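Side-chain contacts in D-aminopeptidase (Bacillus subtilis, PDB 1HI9), which cleaves N-terminal residues from peptides containing D-amino acids, using two zinc ions per subunit inside the central chamber of a self-compartmentalizing homodecamer: residues F249-K252 with E256-Q259; F47-T52 with K197-L202; R26-G31 with K62-M67; F85-G90 with H115-G120; L136-A141 with E163-V168. All blocks are in the same frame, centred on the assembly; numbering follows the deposited sequence.

Interaction 1 (F249-K252 with E256-Q259); sequences FQAK and EAYQ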
# COMPACT_ATOMS: atom_id res chain seq x y z
N PHE A 249 31.40 -19.00 23.96
CA PHE A 249 32.36 -17.92 23.96
C PHE A 249 33.01 -17.79 25.34
O PHE A 249 32.33 -17.50 26.33
CB PHE A 249 31.66 -16.60 23.61
CG PHE A 249 32.55 -15.39 23.70
CD1 PHE A 249 33.48 -15.12 22.71
CD2 PHE A 249 32.50 -14.57 24.82
CE1 PHE A 249 34.35 -14.05 22.83
CE2 PHE A 249 33.37 -13.50 24.95
CZ PHE A 249 34.30 -13.24 23.95
N GLN A 250 34.33 -17.99 25.39
CA GLN A 250 35.07 -17.87 26.64
C GLN A 250 35.36 -16.38 26.83
O GLN A 250 36.05 -15.77 26.01
CB GLN A 250 36.38 -18.66 26.57
CG GLN A 250 37.35 -18.40 27.72
CD GLN A 250 36.81 -18.83 29.08
OE1 GLN A 250 36.71 -20.01 29.39
NE2 GLN A 250 36.44 -17.84 29.89
N ALA A 251 34.82 -15.80 27.89
CA ALA A 251 34.98 -14.38 28.17
C ALA A 251 36.02 -14.12 29.26
O ALA A 251 36.34 -15.02 30.05
CB ALA A 251 33.65 -13.77 28.59
N LYS A 252 36.53 -12.90 29.31
CA LYS A 252 37.52 -12.50 30.30
C LYS A 252 36.85 -12.19 31.64
O LYS A 252 37.44 -12.38 32.70
CB LYS A 252 38.29 -11.26 29.84
CG LYS A 252 39.00 -11.43 28.51
CD LYS A 252 39.91 -10.23 28.19
CE LYS A 252 39.13 -8.91 28.07
NZ LYS A 252 38.53 -8.43 29.36
N GLU A 256 32.42 -8.72 29.59
CA GLU A 256 32.71 -9.08 28.22
C GLU A 256 31.70 -10.14 27.76
O GLU A 256 31.28 -10.18 26.60
CB GLU A 256 34.13 -9.64 28.08
CG GLU A 256 34.67 -9.55 26.66
CD GLU A 256 35.90 -10.41 26.42
OE1 GLU A 256 36.70 -10.06 25.51
OE2 GLU A 256 36.08 -11.43 27.13
N ALA A 257 31.30 -10.99 28.70
CA ALA A 257 30.34 -12.05 28.40
C ALA A 257 29.00 -11.43 28.02
O ALA A 257 28.32 -11.91 27.12
CB ALA A 257 30.17 -12.97 29.61
N TYR A 258 28.64 -10.34 28.71
CA TYR A 258 27.37 -9.69 28.44
C TYR A 258 27.38 -9.09 27.04
O TYR A 258 26.45 -9.31 26.25
CB TYR A 258 27.10 -8.59 29.47
CG TYR A 258 25.66 -8.11 29.45
CD1 TYR A 258 24.65 -8.86 30.05
CD2 TYR A 258 25.31 -6.94 28.80
CE1 TYR A 258 23.32 -8.45 30.01
CE2 TYR A 258 23.98 -6.52 28.75
CZ TYR A 258 23.00 -7.28 29.35
OH TYR A 258 21.69 -6.87 29.29
N GLN A 259 28.43 -8.35 26.72
CA GLN A 259 28.53 -7.75 25.40
C GLN A 259 28.62 -8.79 24.29
O GLN A 259 28.13 -8.57 23.18
CB GLN A 259 29.70 -6.79 25.34
CG GLN A 259 29.40 -5.51 26.11
CD GLN A 259 30.40 -4.40 25.81
OE1 GLN A 259 30.10 -3.22 26.00
NE2 GLN A 259 31.59 -4.78 25.35

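Interaction 2 (F47-T52 with K197-L202); sequences FNSGCT and KTAFAL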
# COMPACT_ATOMS: atom_id res chain seq x y z
N PHE A 47 11.79 6.31 47.11
CA PHE A 47 12.12 7.56 47.77
C PHE A 47 11.51 7.59 49.16
O PHE A 47 12.16 7.98 50.12
CB PHE A 47 11.59 8.75 46.95
CG PHE A 47 12.38 9.03 45.71
CD1 PHE A 47 11.75 9.08 44.47
CD2 PHE A 47 13.74 9.26 45.77
CE1 PHE A 47 12.47 9.36 43.32
CE2 PHE A 47 14.47 9.55 44.63
CZ PHE A 47 13.83 9.60 43.39
N ASN A 48 10.26 7.16 49.26
CA ASN A 48 9.56 7.13 50.53
C ASN A 48 10.27 6.24 51.53
O ASN A 48 10.08 6.40 52.74
CB ASN A 48 8.13 6.63 50.35
CG ASN A 48 7.36 6.57 51.65
OD1 ASN A 48 7.24 7.57 52.36
ND2 ASN A 48 6.85 5.39 51.98
N SER A 49 11.09 5.31 51.04
CA SER A 49 11.81 4.40 51.92
C SER A 49 13.24 4.82 52.21
O SER A 49 14.03 4.02 52.71
CB SER A 49 11.80 2.98 51.34
OG SER A 49 10.54 2.36 51.52
N GLY A 50 13.58 6.06 51.89
CA GLY A 50 14.92 6.54 52.17
C GLY A 50 15.84 6.78 50.99
O GLY A 50 16.76 7.60 51.09
N CYS A 51 15.63 6.08 49.89
CA CYS A 51 16.48 6.25 48.72
C CYS A 51 16.60 7.72 48.31
O CYS A 51 15.61 8.46 48.27
CB CYS A 51 15.96 5.42 47.54
SG CYS A 51 16.05 3.63 47.81
N THR A 52 17.82 8.14 48.02
CA THR A 52 18.10 9.52 47.62
C THR A 52 18.22 9.66 46.11
O THR A 52 18.12 10.76 45.57
CB THR A 52 19.41 10.01 48.25
OG1 THR A 52 20.47 9.09 47.92
CG2 THR A 52 19.26 10.11 49.77
N LYS A 197 5.71 -4.52 48.37
CA LYS A 197 6.88 -5.32 48.04
C LYS A 197 8.15 -4.49 47.93
O LYS A 197 9.22 -4.92 48.36
CB LYS A 197 6.63 -6.07 46.74
CG LYS A 197 5.59 -7.16 46.86
CD LYS A 197 6.11 -8.37 47.63
CE LYS A 197 5.09 -9.49 47.63
NZ LYS A 197 5.63 -10.75 48.22
N THR A 198 8.05 -3.29 47.36
CA THR A 198 9.22 -2.45 47.22
C THR A 198 9.69 -2.01 48.60
O THR A 198 10.90 -1.98 48.87
CB THR A 198 8.92 -1.20 46.36
OG1 THR A 198 8.52 -1.60 45.05
CG2 THR A 198 10.15 -0.31 46.26
N ALA A 199 8.74 -1.68 49.47
CA ALA A 199 9.09 -1.26 50.83
C ALA A 199 9.80 -2.39 51.57
O ALA A 199 10.86 -2.19 52.16
CB ALA A 199 7.83 -0.85 51.59
N PHE A 200 9.21 -3.58 51.53
CA PHE A 200 9.81 -4.72 52.21
C PHE A 200 11.19 -5.05 51.67
O PHE A 200 12.11 -5.35 52.43
CB PHE A 200 8.92 -5.96 52.07
CG PHE A 200 9.43 -7.15 52.83
CD1 PHE A 200 9.18 -7.29 54.19
CD2 PHE A 200 10.22 -8.12 52.19
CE1 PHE A 200 9.70 -8.37 54.91
CE2 PHE A 200 10.74 -9.20 52.89
CZ PHE A 200 10.48 -9.33 54.26
N ALA A 201 11.33 -5.00 50.35
CA ALA A 201 12.60 -5.31 49.70
C ALA A 201 13.72 -4.39 50.16
O ALA A 201 14.83 -4.84 50.41
CB ALA A 201 12.45 -5.22 48.19
N LEU A 202 13.42 -3.10 50.28
CA LEU A 202 14.43 -2.13 50.69
C LEU A 202 14.84 -2.28 52.16
O LEU A 202 16.00 -2.04 52.51
CB LEU A 202 13.93 -0.70 50.43
CG LEU A 202 14.01 -0.25 48.97
CD1 LEU A 202 13.24 1.03 48.78
CD2 LEU A 202 15.45 -0.07 48.58

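Interaction 3 (R26-G31 with K62-M67); sequences RNYERG and KMNNLM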
# COMPACT_ATOMS: atom_id res chain seq x y z
N ARG A 26 -1.52 -1.97 17.84
CA ARG A 26 -2.69 -1.27 18.39
C ARG A 26 -2.76 -0.91 19.87
O ARG A 26 -3.26 0.17 20.21
CB ARG A 26 -3.96 -2.06 17.99
CG ARG A 26 -5.20 -1.86 18.88
CD ARG A 26 -6.39 -2.63 18.29
NE ARG A 26 -5.95 -3.95 17.82
CZ ARG A 26 -6.08 -5.09 18.49
NH1 ARG A 26 -6.66 -5.10 19.68
NH2 ARG A 26 -5.59 -6.21 17.97
N ASN A 27 -2.28 -1.77 20.75
CA ASN A 27 -2.37 -1.45 22.17
C ASN A 27 -1.10 -0.96 22.82
O ASN A 27 -1.03 -0.84 24.04
CB ASN A 27 -2.92 -2.65 22.93
CG ASN A 27 -4.35 -2.96 22.53
OD1 ASN A 27 -5.21 -2.07 22.52
ND2 ASN A 27 -4.62 -4.23 22.20
N TYR A 28 -0.11 -0.65 21.99
CA TYR A 28 1.18 -0.18 22.50
C TYR A 28 1.10 1.10 23.35
O TYR A 28 1.69 1.16 24.44
CB TYR A 28 2.16 0.05 21.34
CG TYR A 28 3.49 0.59 21.80
CD1 TYR A 28 4.36 -0.18 22.58
CD2 TYR A 28 3.88 1.89 21.48
CE1 TYR A 28 5.57 0.33 23.03
CE2 TYR A 28 5.08 2.42 21.93
CZ TYR A 28 5.92 1.64 22.70
OH TYR A 28 7.11 2.16 23.15
N GLU A 29 0.40 2.12 22.85
CA GLU A 29 0.29 3.38 23.58
C GLU A 29 -0.30 3.20 24.98
O GLU A 29 0.13 3.86 25.93
CB GLU A 29 -0.51 4.41 22.78
CG GLU A 29 0.24 4.98 21.58
CD GLU A 29 -0.46 6.18 20.96
OE1 GLU A 29 -0.71 7.18 21.68
OE2 GLU A 29 -0.76 6.13 19.75
N ARG A 30 -1.27 2.31 25.12
CA ARG A 30 -1.85 2.05 26.43
C ARG A 30 -0.81 1.31 27.26
O ARG A 30 -0.68 1.56 28.46
CB ARG A 30 -3.10 1.17 26.31
CG ARG A 30 -4.30 1.85 25.69
CD ARG A 30 -5.34 0.81 25.29
NE ARG A 30 -5.76 -0.01 26.42
CZ ARG A 30 -6.25 -1.24 26.31
NH1 ARG A 30 -6.37 -1.81 25.12
NH2 ARG A 30 -6.61 -1.90 27.40
N GLY A 31 -0.09 0.41 26.61
CA GLY A 31 0.94 -0.35 27.29
C GLY A 31 2.02 0.49 27.93
O GLY A 31 2.35 0.28 29.10
N LYS A 62 13.29 -1.04 21.82
CA LYS A 62 14.02 0.18 21.45
C LYS A 62 14.27 1.04 22.67
O LYS A 62 14.87 2.11 22.57
CB LYS A 62 13.26 0.99 20.40
CG LYS A 62 13.06 0.25 19.11
CD LYS A 62 14.39 -0.21 18.54
CE LYS A 62 14.19 -1.35 17.55
NZ LYS A 62 15.48 -1.83 16.98
N MET A 63 13.79 0.57 23.82
CA MET A 63 13.98 1.25 25.10
C MET A 63 13.61 2.73 25.12
O MET A 63 14.25 3.55 25.78
CB MET A 63 15.43 1.03 25.55
CG MET A 63 15.78 -0.45 25.61
SD MET A 63 17.56 -0.79 25.62
CE MET A 63 17.57 -2.56 25.89
N ASN A 64 12.55 3.06 24.39
CA ASN A 64 12.03 4.42 24.33
C ASN A 64 10.54 4.35 24.66
O ASN A 64 9.72 5.11 24.13
CB ASN A 64 12.27 5.03 22.94
CG ASN A 64 11.72 4.16 21.81
OD1 ASN A 64 10.95 3.22 22.05
ND2 ASN A 64 12.09 4.48 20.58
N ASN A 65 10.21 3.42 25.56
CA ASN A 65 8.84 3.15 25.98
C ASN A 65 8.38 4.00 27.17
O ASN A 65 7.30 4.59 27.14
CB ASN A 65 8.70 1.67 26.35
CG ASN A 65 9.38 0.77 25.36
OD1 ASN A 65 8.91 0.62 24.23
ND2 ASN A 65 10.51 0.17 25.76
N LEU A 66 9.18 4.02 28.23
CA LEU A 66 8.83 4.82 29.39
C LEU A 66 8.65 6.26 28.93
O LEU A 66 9.48 6.78 28.17
CB LEU A 66 9.93 4.73 30.45
CG LEU A 66 10.02 3.37 31.14
CD1 LEU A 66 11.24 3.33 32.05
CD2 LEU A 66 8.75 3.11 31.93
N MET A 67 7.57 6.90 29.36
CA MET A 67 7.29 8.27 28.94
C MET A 67 7.94 9.28 29.86
O MET A 67 7.55 9.45 31.01
CB MET A 67 5.78 8.49 28.87
CG MET A 67 5.09 7.42 28.05
SD MET A 67 3.41 7.80 27.61
CE MET A 67 2.52 7.39 29.09

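Interaction 4 (F85-G90 with H115-G120); sequences FSMVEG and HSMIFG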
# COMPACT_ATOMS: atom_id res chain seq x y z
N PHE A 85 25.73 -1.55 27.72
CA PHE A 85 25.26 -2.67 28.54
C PHE A 85 23.75 -2.91 28.55
O PHE A 85 23.20 -3.43 29.52
CB PHE A 85 25.82 -2.57 29.97
CG PHE A 85 27.31 -2.77 30.02
CD1 PHE A 85 28.17 -1.67 29.92
CD2 PHE A 85 27.85 -4.04 30.07
CE1 PHE A 85 29.55 -1.86 29.84
CE2 PHE A 85 29.22 -4.24 29.99
CZ PHE A 85 30.08 -3.14 29.88
N SER A 86 23.09 -2.52 27.46
CA SER A 86 21.67 -2.74 27.25
C SER A 86 20.78 -2.61 28.48
O SER A 86 20.62 -1.52 29.02
CB SER A 86 21.49 -4.13 26.61
OG SER A 86 20.15 -4.37 26.19
N MET A 87 20.19 -3.73 28.91
CA MET A 87 19.30 -3.77 30.06
C MET A 87 19.90 -3.35 31.40
O MET A 87 19.16 -2.99 32.32
CB MET A 87 18.68 -5.16 30.19
CG MET A 87 17.90 -5.58 28.96
SD MET A 87 17.01 -7.14 29.17
CE MET A 87 15.59 -6.61 30.09
N VAL A 88 21.23 -3.39 31.53
CA VAL A 88 21.85 -2.98 32.79
C VAL A 88 22.76 -1.76 32.63
O VAL A 88 23.65 -1.52 33.45
CB VAL A 88 22.64 -4.15 33.46
CG1 VAL A 88 21.66 -5.13 34.09
CG2 VAL A 88 23.51 -4.88 32.43
N GLU A 89 22.52 -0.97 31.59
CA GLU A 89 23.27 0.24 31.34
C GLU A 89 23.11 1.21 32.52
O GLU A 89 22.00 1.44 33.00
CB GLU A 89 22.77 0.93 30.07
CG GLU A 89 23.46 2.24 29.80
CD GLU A 89 24.95 2.06 29.52
OE1 GLU A 89 25.73 3.02 29.79
OE2 GLU A 89 25.33 0.97 29.03
N GLY A 90 24.23 1.75 32.98
CA GLY A 90 24.19 2.70 34.09
C GLY A 90 24.37 2.09 35.47
O GLY A 90 24.47 2.81 36.46
N HIS A 115 10.77 -15.43 26.65
CA HIS A 115 11.84 -15.33 25.65
C HIS A 115 13.07 -14.78 26.35
O HIS A 115 13.01 -14.44 27.52
CB HIS A 115 11.45 -14.39 24.50
CG HIS A 115 11.32 -12.96 24.92
ND1 HIS A 115 10.24 -12.49 25.63
CD2 HIS A 115 12.16 -11.91 24.76
CE1 HIS A 115 10.41 -11.21 25.89
NE2 HIS A 115 11.57 -10.83 25.38
N SER A 116 14.19 -14.72 25.62
CA SER A 116 15.45 -14.20 26.14
C SER A 116 16.14 -13.32 25.09
O SER A 116 16.79 -13.83 24.18
CB SER A 116 16.39 -15.36 26.51
OG SER A 116 15.84 -16.15 27.54
N MET A 117 15.99 -12.01 25.25
CA MET A 117 16.56 -11.00 24.34
C MET A 117 15.95 -11.02 22.94
O MET A 117 15.33 -10.04 22.53
CB MET A 117 18.08 -11.15 24.25
CG MET A 117 18.82 -10.82 25.55
SD MET A 117 18.43 -9.17 26.24
CE MET A 117 19.30 -8.08 25.10
N ILE A 118 16.12 -12.12 22.21
CA ILE A 118 15.55 -12.22 20.86
C ILE A 118 14.77 -13.52 20.76
O ILE A 118 15.00 -14.45 21.53
CB ILE A 118 16.64 -12.22 19.78
CG1 ILE A 118 17.60 -13.39 20.02
CG2 ILE A 118 17.38 -10.90 19.81
CD1 ILE A 118 18.53 -13.65 18.87
N PHE A 119 13.84 -13.59 19.81
CA PHE A 119 13.03 -14.78 19.62
C PHE A 119 13.88 -16.00 19.30
O PHE A 119 13.52 -17.13 19.64
CB PHE A 119 12.03 -14.56 18.47
CG PHE A 119 10.97 -13.53 18.77
CD1 PHE A 119 10.63 -12.56 17.82
CD2 PHE A 119 10.30 -13.53 20.00
CE1 PHE A 119 9.64 -11.60 18.09
CE2 PHE A 119 9.32 -12.58 20.28
CZ PHE A 119 8.99 -11.62 19.32
N GLY A 120 15.03 -15.75 18.68
CA GLY A 120 15.91 -16.84 18.30
C GLY A 120 16.65 -17.64 19.37
O GLY A 120 17.18 -18.71 19.06

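Interaction 5 (L136-A141 with E163-V168); sequences LNAYVA and ELIPNV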
# COMPACT_ATOMS: atom_id res chain seq x y z
N LEU A 136 21.18 -13.20 33.51
CA LEU A 136 22.31 -12.44 32.99
C LEU A 136 22.41 -11.07 33.65
O LEU A 136 23.50 -10.64 34.03
CB LEU A 136 22.20 -12.26 31.48
CG LEU A 136 22.56 -13.45 30.58
CD1 LEU A 136 22.46 -13.01 29.11
CD2 LEU A 136 23.97 -13.94 30.89
N ASN A 137 21.28 -10.37 33.79
CA ASN A 137 21.32 -9.05 34.40
C ASN A 137 21.72 -9.13 35.88
O ASN A 137 22.41 -8.24 36.40
CB ASN A 137 19.97 -8.33 34.24
CG ASN A 137 19.57 -8.16 32.77
OD1 ASN A 137 20.40 -8.25 31.86
ND2 ASN A 137 18.29 -7.91 32.54
N ALA A 138 21.30 -10.20 36.55
CA ALA A 138 21.64 -10.38 37.95
C ALA A 138 23.14 -10.59 38.07
O ALA A 138 23.79 -10.04 38.96
CB ALA A 138 20.88 -11.57 38.54
N TYR A 139 23.70 -11.38 37.14
CA TYR A 139 25.13 -11.64 37.15
C TYR A 139 25.94 -10.37 36.91
O TYR A 139 27.00 -10.19 37.51
CB TYR A 139 25.49 -12.69 36.09
CG TYR A 139 25.39 -14.11 36.57
CD1 TYR A 139 24.82 -15.10 35.78
CD2 TYR A 139 25.88 -14.48 37.83
CE1 TYR A 139 24.73 -16.42 36.21
CE2 TYR A 139 25.79 -15.80 38.28
CZ TYR A 139 25.22 -16.76 37.46
OH TYR A 139 25.13 -18.07 37.89
N VAL A 140 25.45 -9.49 36.03
CA VAL A 140 26.17 -8.25 35.78
C VAL A 140 26.08 -7.39 37.04
O VAL A 140 27.01 -6.69 37.38
CB VAL A 140 25.59 -7.47 34.58
CG1 VAL A 140 26.28 -6.11 34.46
CG2 VAL A 140 25.79 -8.27 33.30
N ALA A 141 24.95 -7.46 37.73
CA ALA A 141 24.78 -6.72 38.96
C ALA A 141 25.79 -7.26 39.97
O ALA A 141 26.39 -6.51 40.73
CB ALA A 141 23.36 -6.89 39.48
N GLU A 163 14.48 -18.75 42.55
CA GLU A 163 15.22 -20.00 42.42
C GLU A 163 16.67 -19.71 42.09
O GLU A 163 17.51 -20.61 42.09
CB GLU A 163 14.63 -20.88 41.33
CG GLU A 163 13.26 -21.45 41.69
CD GLU A 163 12.74 -22.44 40.65
OE1 GLU A 163 11.63 -22.98 40.86
OE2 GLU A 163 13.43 -22.67 39.63
N LEU A 164 16.97 -18.44 41.82
CA LEU A 164 18.32 -18.02 41.47
C LEU A 164 18.93 -17.14 42.55
O LEU A 164 20.11 -17.27 42.87
CB LEU A 164 18.29 -17.26 40.14
CG LEU A 164 19.63 -16.72 39.65
CD1 LEU A 164 20.48 -17.88 39.15
CD2 LEU A 164 19.41 -15.71 38.55
N ILE A 165 18.13 -16.24 43.11
CA ILE A 165 18.60 -15.32 44.13
C ILE A 165 17.92 -15.58 45.48
O ILE A 165 16.74 -15.30 45.67
CB ILE A 165 18.30 -13.86 43.73
CG1 ILE A 165 18.81 -13.60 42.31
CG2 ILE A 165 18.94 -12.90 44.73
CD1 ILE A 165 18.38 -12.26 41.74
N PRO A 166 18.68 -16.10 46.45
CA PRO A 166 18.15 -16.39 47.79
C PRO A 166 17.59 -15.16 48.52
O PRO A 166 18.21 -14.10 48.55
CB PRO A 166 19.35 -16.99 48.51
CG PRO A 166 20.13 -17.65 47.39
CD PRO A 166 20.07 -16.58 46.31
N ASN A 167 16.41 -15.33 49.12
CA ASN A 167 15.74 -14.27 49.88
C ASN A 167 15.28 -13.07 49.06
O ASN A 167 14.84 -12.07 49.62
CB ASN A 167 16.64 -13.77 51.01
CG ASN A 167 17.20 -14.89 51.85
OD1 ASN A 167 16.46 -15.73 52.36
ND2 ASN A 167 18.52 -14.92 52.00
N VAL A 168 15.38 -13.16 47.74
CA VAL A 168 14.97 -12.05 46.90
C VAL A 168 13.47 -11.82 47.07
O VAL A 168 12.71 -12.76 47.30
CB VAL A 168 15.26 -12.33 45.41
CG1 VAL A 168 14.41 -13.50 44.91
CG2 VAL A 168 14.99 -11.09 44.59

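Interaction 1 (F249-K252 with E256-Q259)
At the turn between strand 246-250 and helix 254-268, Glu256 in the first turn of the helix reaches back to meet Ala251 and Lys252. Its OE2 accepts the backbone N-H of Lys252, with 2.7 Å between Lys252 N and Glu256 OE2 and an N-H...O angle of 159°; the donor lies nearly along the C-O axis. CG stands anti to the backbone N (chi1 -158°) and the chain runs straight on from there, which carries the carboxylate across to the strand end. This is a local strand-turn-helix connection, and the helix start has a second polar tie from Glu256 N to Asp253 OD2. Lys252 crosses the carboxylate at about a right angle, its CG 3.2 Å from Glu256 OE2, while its NZ stays 4.5 Å from that oxygen, beyond a salt bridge. Were Glu256 an alanine, the Lys252 N-H would probably lose this acceptor and a gap would open beside Lys252 CG. Ala251 CB lies 3.7 Å from Ala257 CB, and Phe249 CE2 comes within 4.0 Å of Glu256 OE2, the oxygen lying oblique to the ring. Pro236 of a neighbouring subunit packs on both Phe249 and Glu256.

Interaction 2 (F47-T52 with K197-L202)
Ser49 and Ala199 form the nearest CA pair, 6.4 Å apart, where the end of helix 28-48 comes beside the last turn of helix 187-203. Ser49 is the first residue to leave helical angles. Gly50 follows at phi 110° as the C-prime residue of a Schellman motif, defined by the bond from Cys51 N to Ala46 O and that from Gly50 N to Phe47 O at 3.0 Å, and the chain then turns so that Cys51 also faces the second helix. The side-chain evidence centres on the two methyls of Leu202. CD1 lies 3.5 Å from Ser49 CB, and CD2 lies 3.8 Å from Cys51 SG, so the isobutyl end sits between the two residues that flank the glycine. CG of Leu202 is anti to its carbonyl carbon (chi1 -77°), which sends both methyls toward the turn. Ser49 OG, 4.0 Å from Ala199 CA, only touches here; its polar partner is Glu45 OE2. Met1 touches both Cys51 and Leu202. In the alpha/beta domain, helix 28-48 is the connecting helix of a beta-alpha-beta crossover from strand 2-7 to the adjacent parallel strand 53-58, and the contact lies where it ends.

Interaction 3 (R26-G31 with K62-M67)
Tyr28 OH donates to Asn65 OD1 across 2.6 Å, the bond that carries this contact. It links the first turn of helix 28-48 to the loop after strand 53-58 that carries the zinc ligand His60 in this alpha/beta domain. The geometry is well defined: the C=O...O angle at Asn65 is 125° and the hydroxyl lies in the carbonyl plane, on a lone pair. Seen from the tyrosine, OD1 sits at the ring edge and in the ring plane, 3.6 Å from Tyr28 CE1, while ring and amide planes stand 75° apart. With CG of Tyr28 anti to the backbone N (chi1 178°), the ring extends away from its own helix and the hydroxyl spans the distance to the loop. The other end of the Asn65 amide is also engaged, since ND2 donates to Asp58 OD1 and to the backbone His60 O. Bonds at both ends fix the rotation of the amide, and the side chain lies about 7 Å from a zinc ion, so that it probably steadies the backbone of His60 from the second shell. A phenylalanine at Tyr28 would probably leave Asn65 OD1 without this donor and the amide held from its nitrogen end alone. The site lies at a subunit interface: Arg26 of a neighbouring subunit packs on Tyr28, and Asn64 ND2 bonds Asp17 OD1 of that same subunit. Asn64 contributes little across the contact, its OD1 remaining 4.1 Å from Tyr28 OH.

Interaction 4 (F85-G90 with H115-G120)
Ser86, the first residue of 85-90 to touch the other segment, places its OG 4.0 Å from the terminal CE of Met117, a van der Waals contact. Its backbone has a positive phi, turning the chain sharply into Met87. Met87 then makes the second touch: its SD lies 3.8 Å from Met117 SD, and the two thioether chains run past each other in opposite directions. Met117 reaches this spot because its chain bends at chi2 (-54°) and again at chi3 (-73°), bringing its end toward 85-90 although the nearest CA atoms, those of Met87 and Met117, are 9.6 Å apart. Met87 flanks the dinuclear zinc site, and Met117 is joined to it through its backbone N. The side chain of Met87 comes within about 4 Å of a zinc ion and about 3 Å of the side chain of the ligand Glu133, whose OE2 accepts the backbone N-H of Met117. Two residues before Met117, segment 115-120 opens with His115, assigned as the nucleophile; its ring stacks on that of the zinc ligand His104 and meets Phe273 of a neighbouring subunit edge-to-face. Further along the first segment, Val88 N bonds to Phe85 O at 2.8 Å, closing a tight turn around Ser86 and Met87. Glu89 braces the same turn from its side chain: its OE2 accepts Phe85 N at 2.9 Å, with an N-H...O angle of 153°.

Interaction 5 (L136-A141 with E163-V168)
Apolar contact alone joins Ala138 to Leu164 and Ile165. The methyl of Ala138 points from helix 133-143 toward the loop, where Ile165 CD1 lies 4.1 Å from Ala138 CB and Leu164 CD2 lies 4.4 Å from the same carbon. Ile165 gets there by an extended branch: CG1 is anti to the carbonyl carbon (chi1 -51°) and chi2 of 172° carries CD1 outward to the helix. One small methyl thus meets the ends of two branched chains, and the distances indicate an ordinary, unstrained fit.

Hydrogen bonding shapes the loop from within. Val168 N bonds Ile165 O at 3.3 Å to close a type II beta turn, with Asn167 at positive phi (66°) in its third position.

Around this contact, Leu136 turns away from the loop onto strand 121-126 and helix 254-268, and Asn137 bonds Tyr258 of that helix and Tyr103 of strand 97-103. Helix 133-143, which begins at the zinc ligand Glu133, therefore lies between these elements and the loop leading from helix 155-162 into strand 169-176.

From the N terminus, interaction 3 opens first, at the start of helix 28-48, and closes with 62-67. Interaction 2 begins at the far end of that helix before this closure, so the two cross; its second segment, 197-202, closes a much longer loop. Interactions 4 and 5 both nest inside it, the first beside the zinc site and the second on helix 133-143, against the loop before strand 169-176. Interaction 1 follows in series and closes the short turn between strand 246-250 and helix 254-268. Direct contacts connect several: Met63 CE packs on Ser86 between interactions 3 and 4, Val88 meets Asn137 and Val140 between 4 and 5, and Tyr258 touches both 85-90 and 136-141.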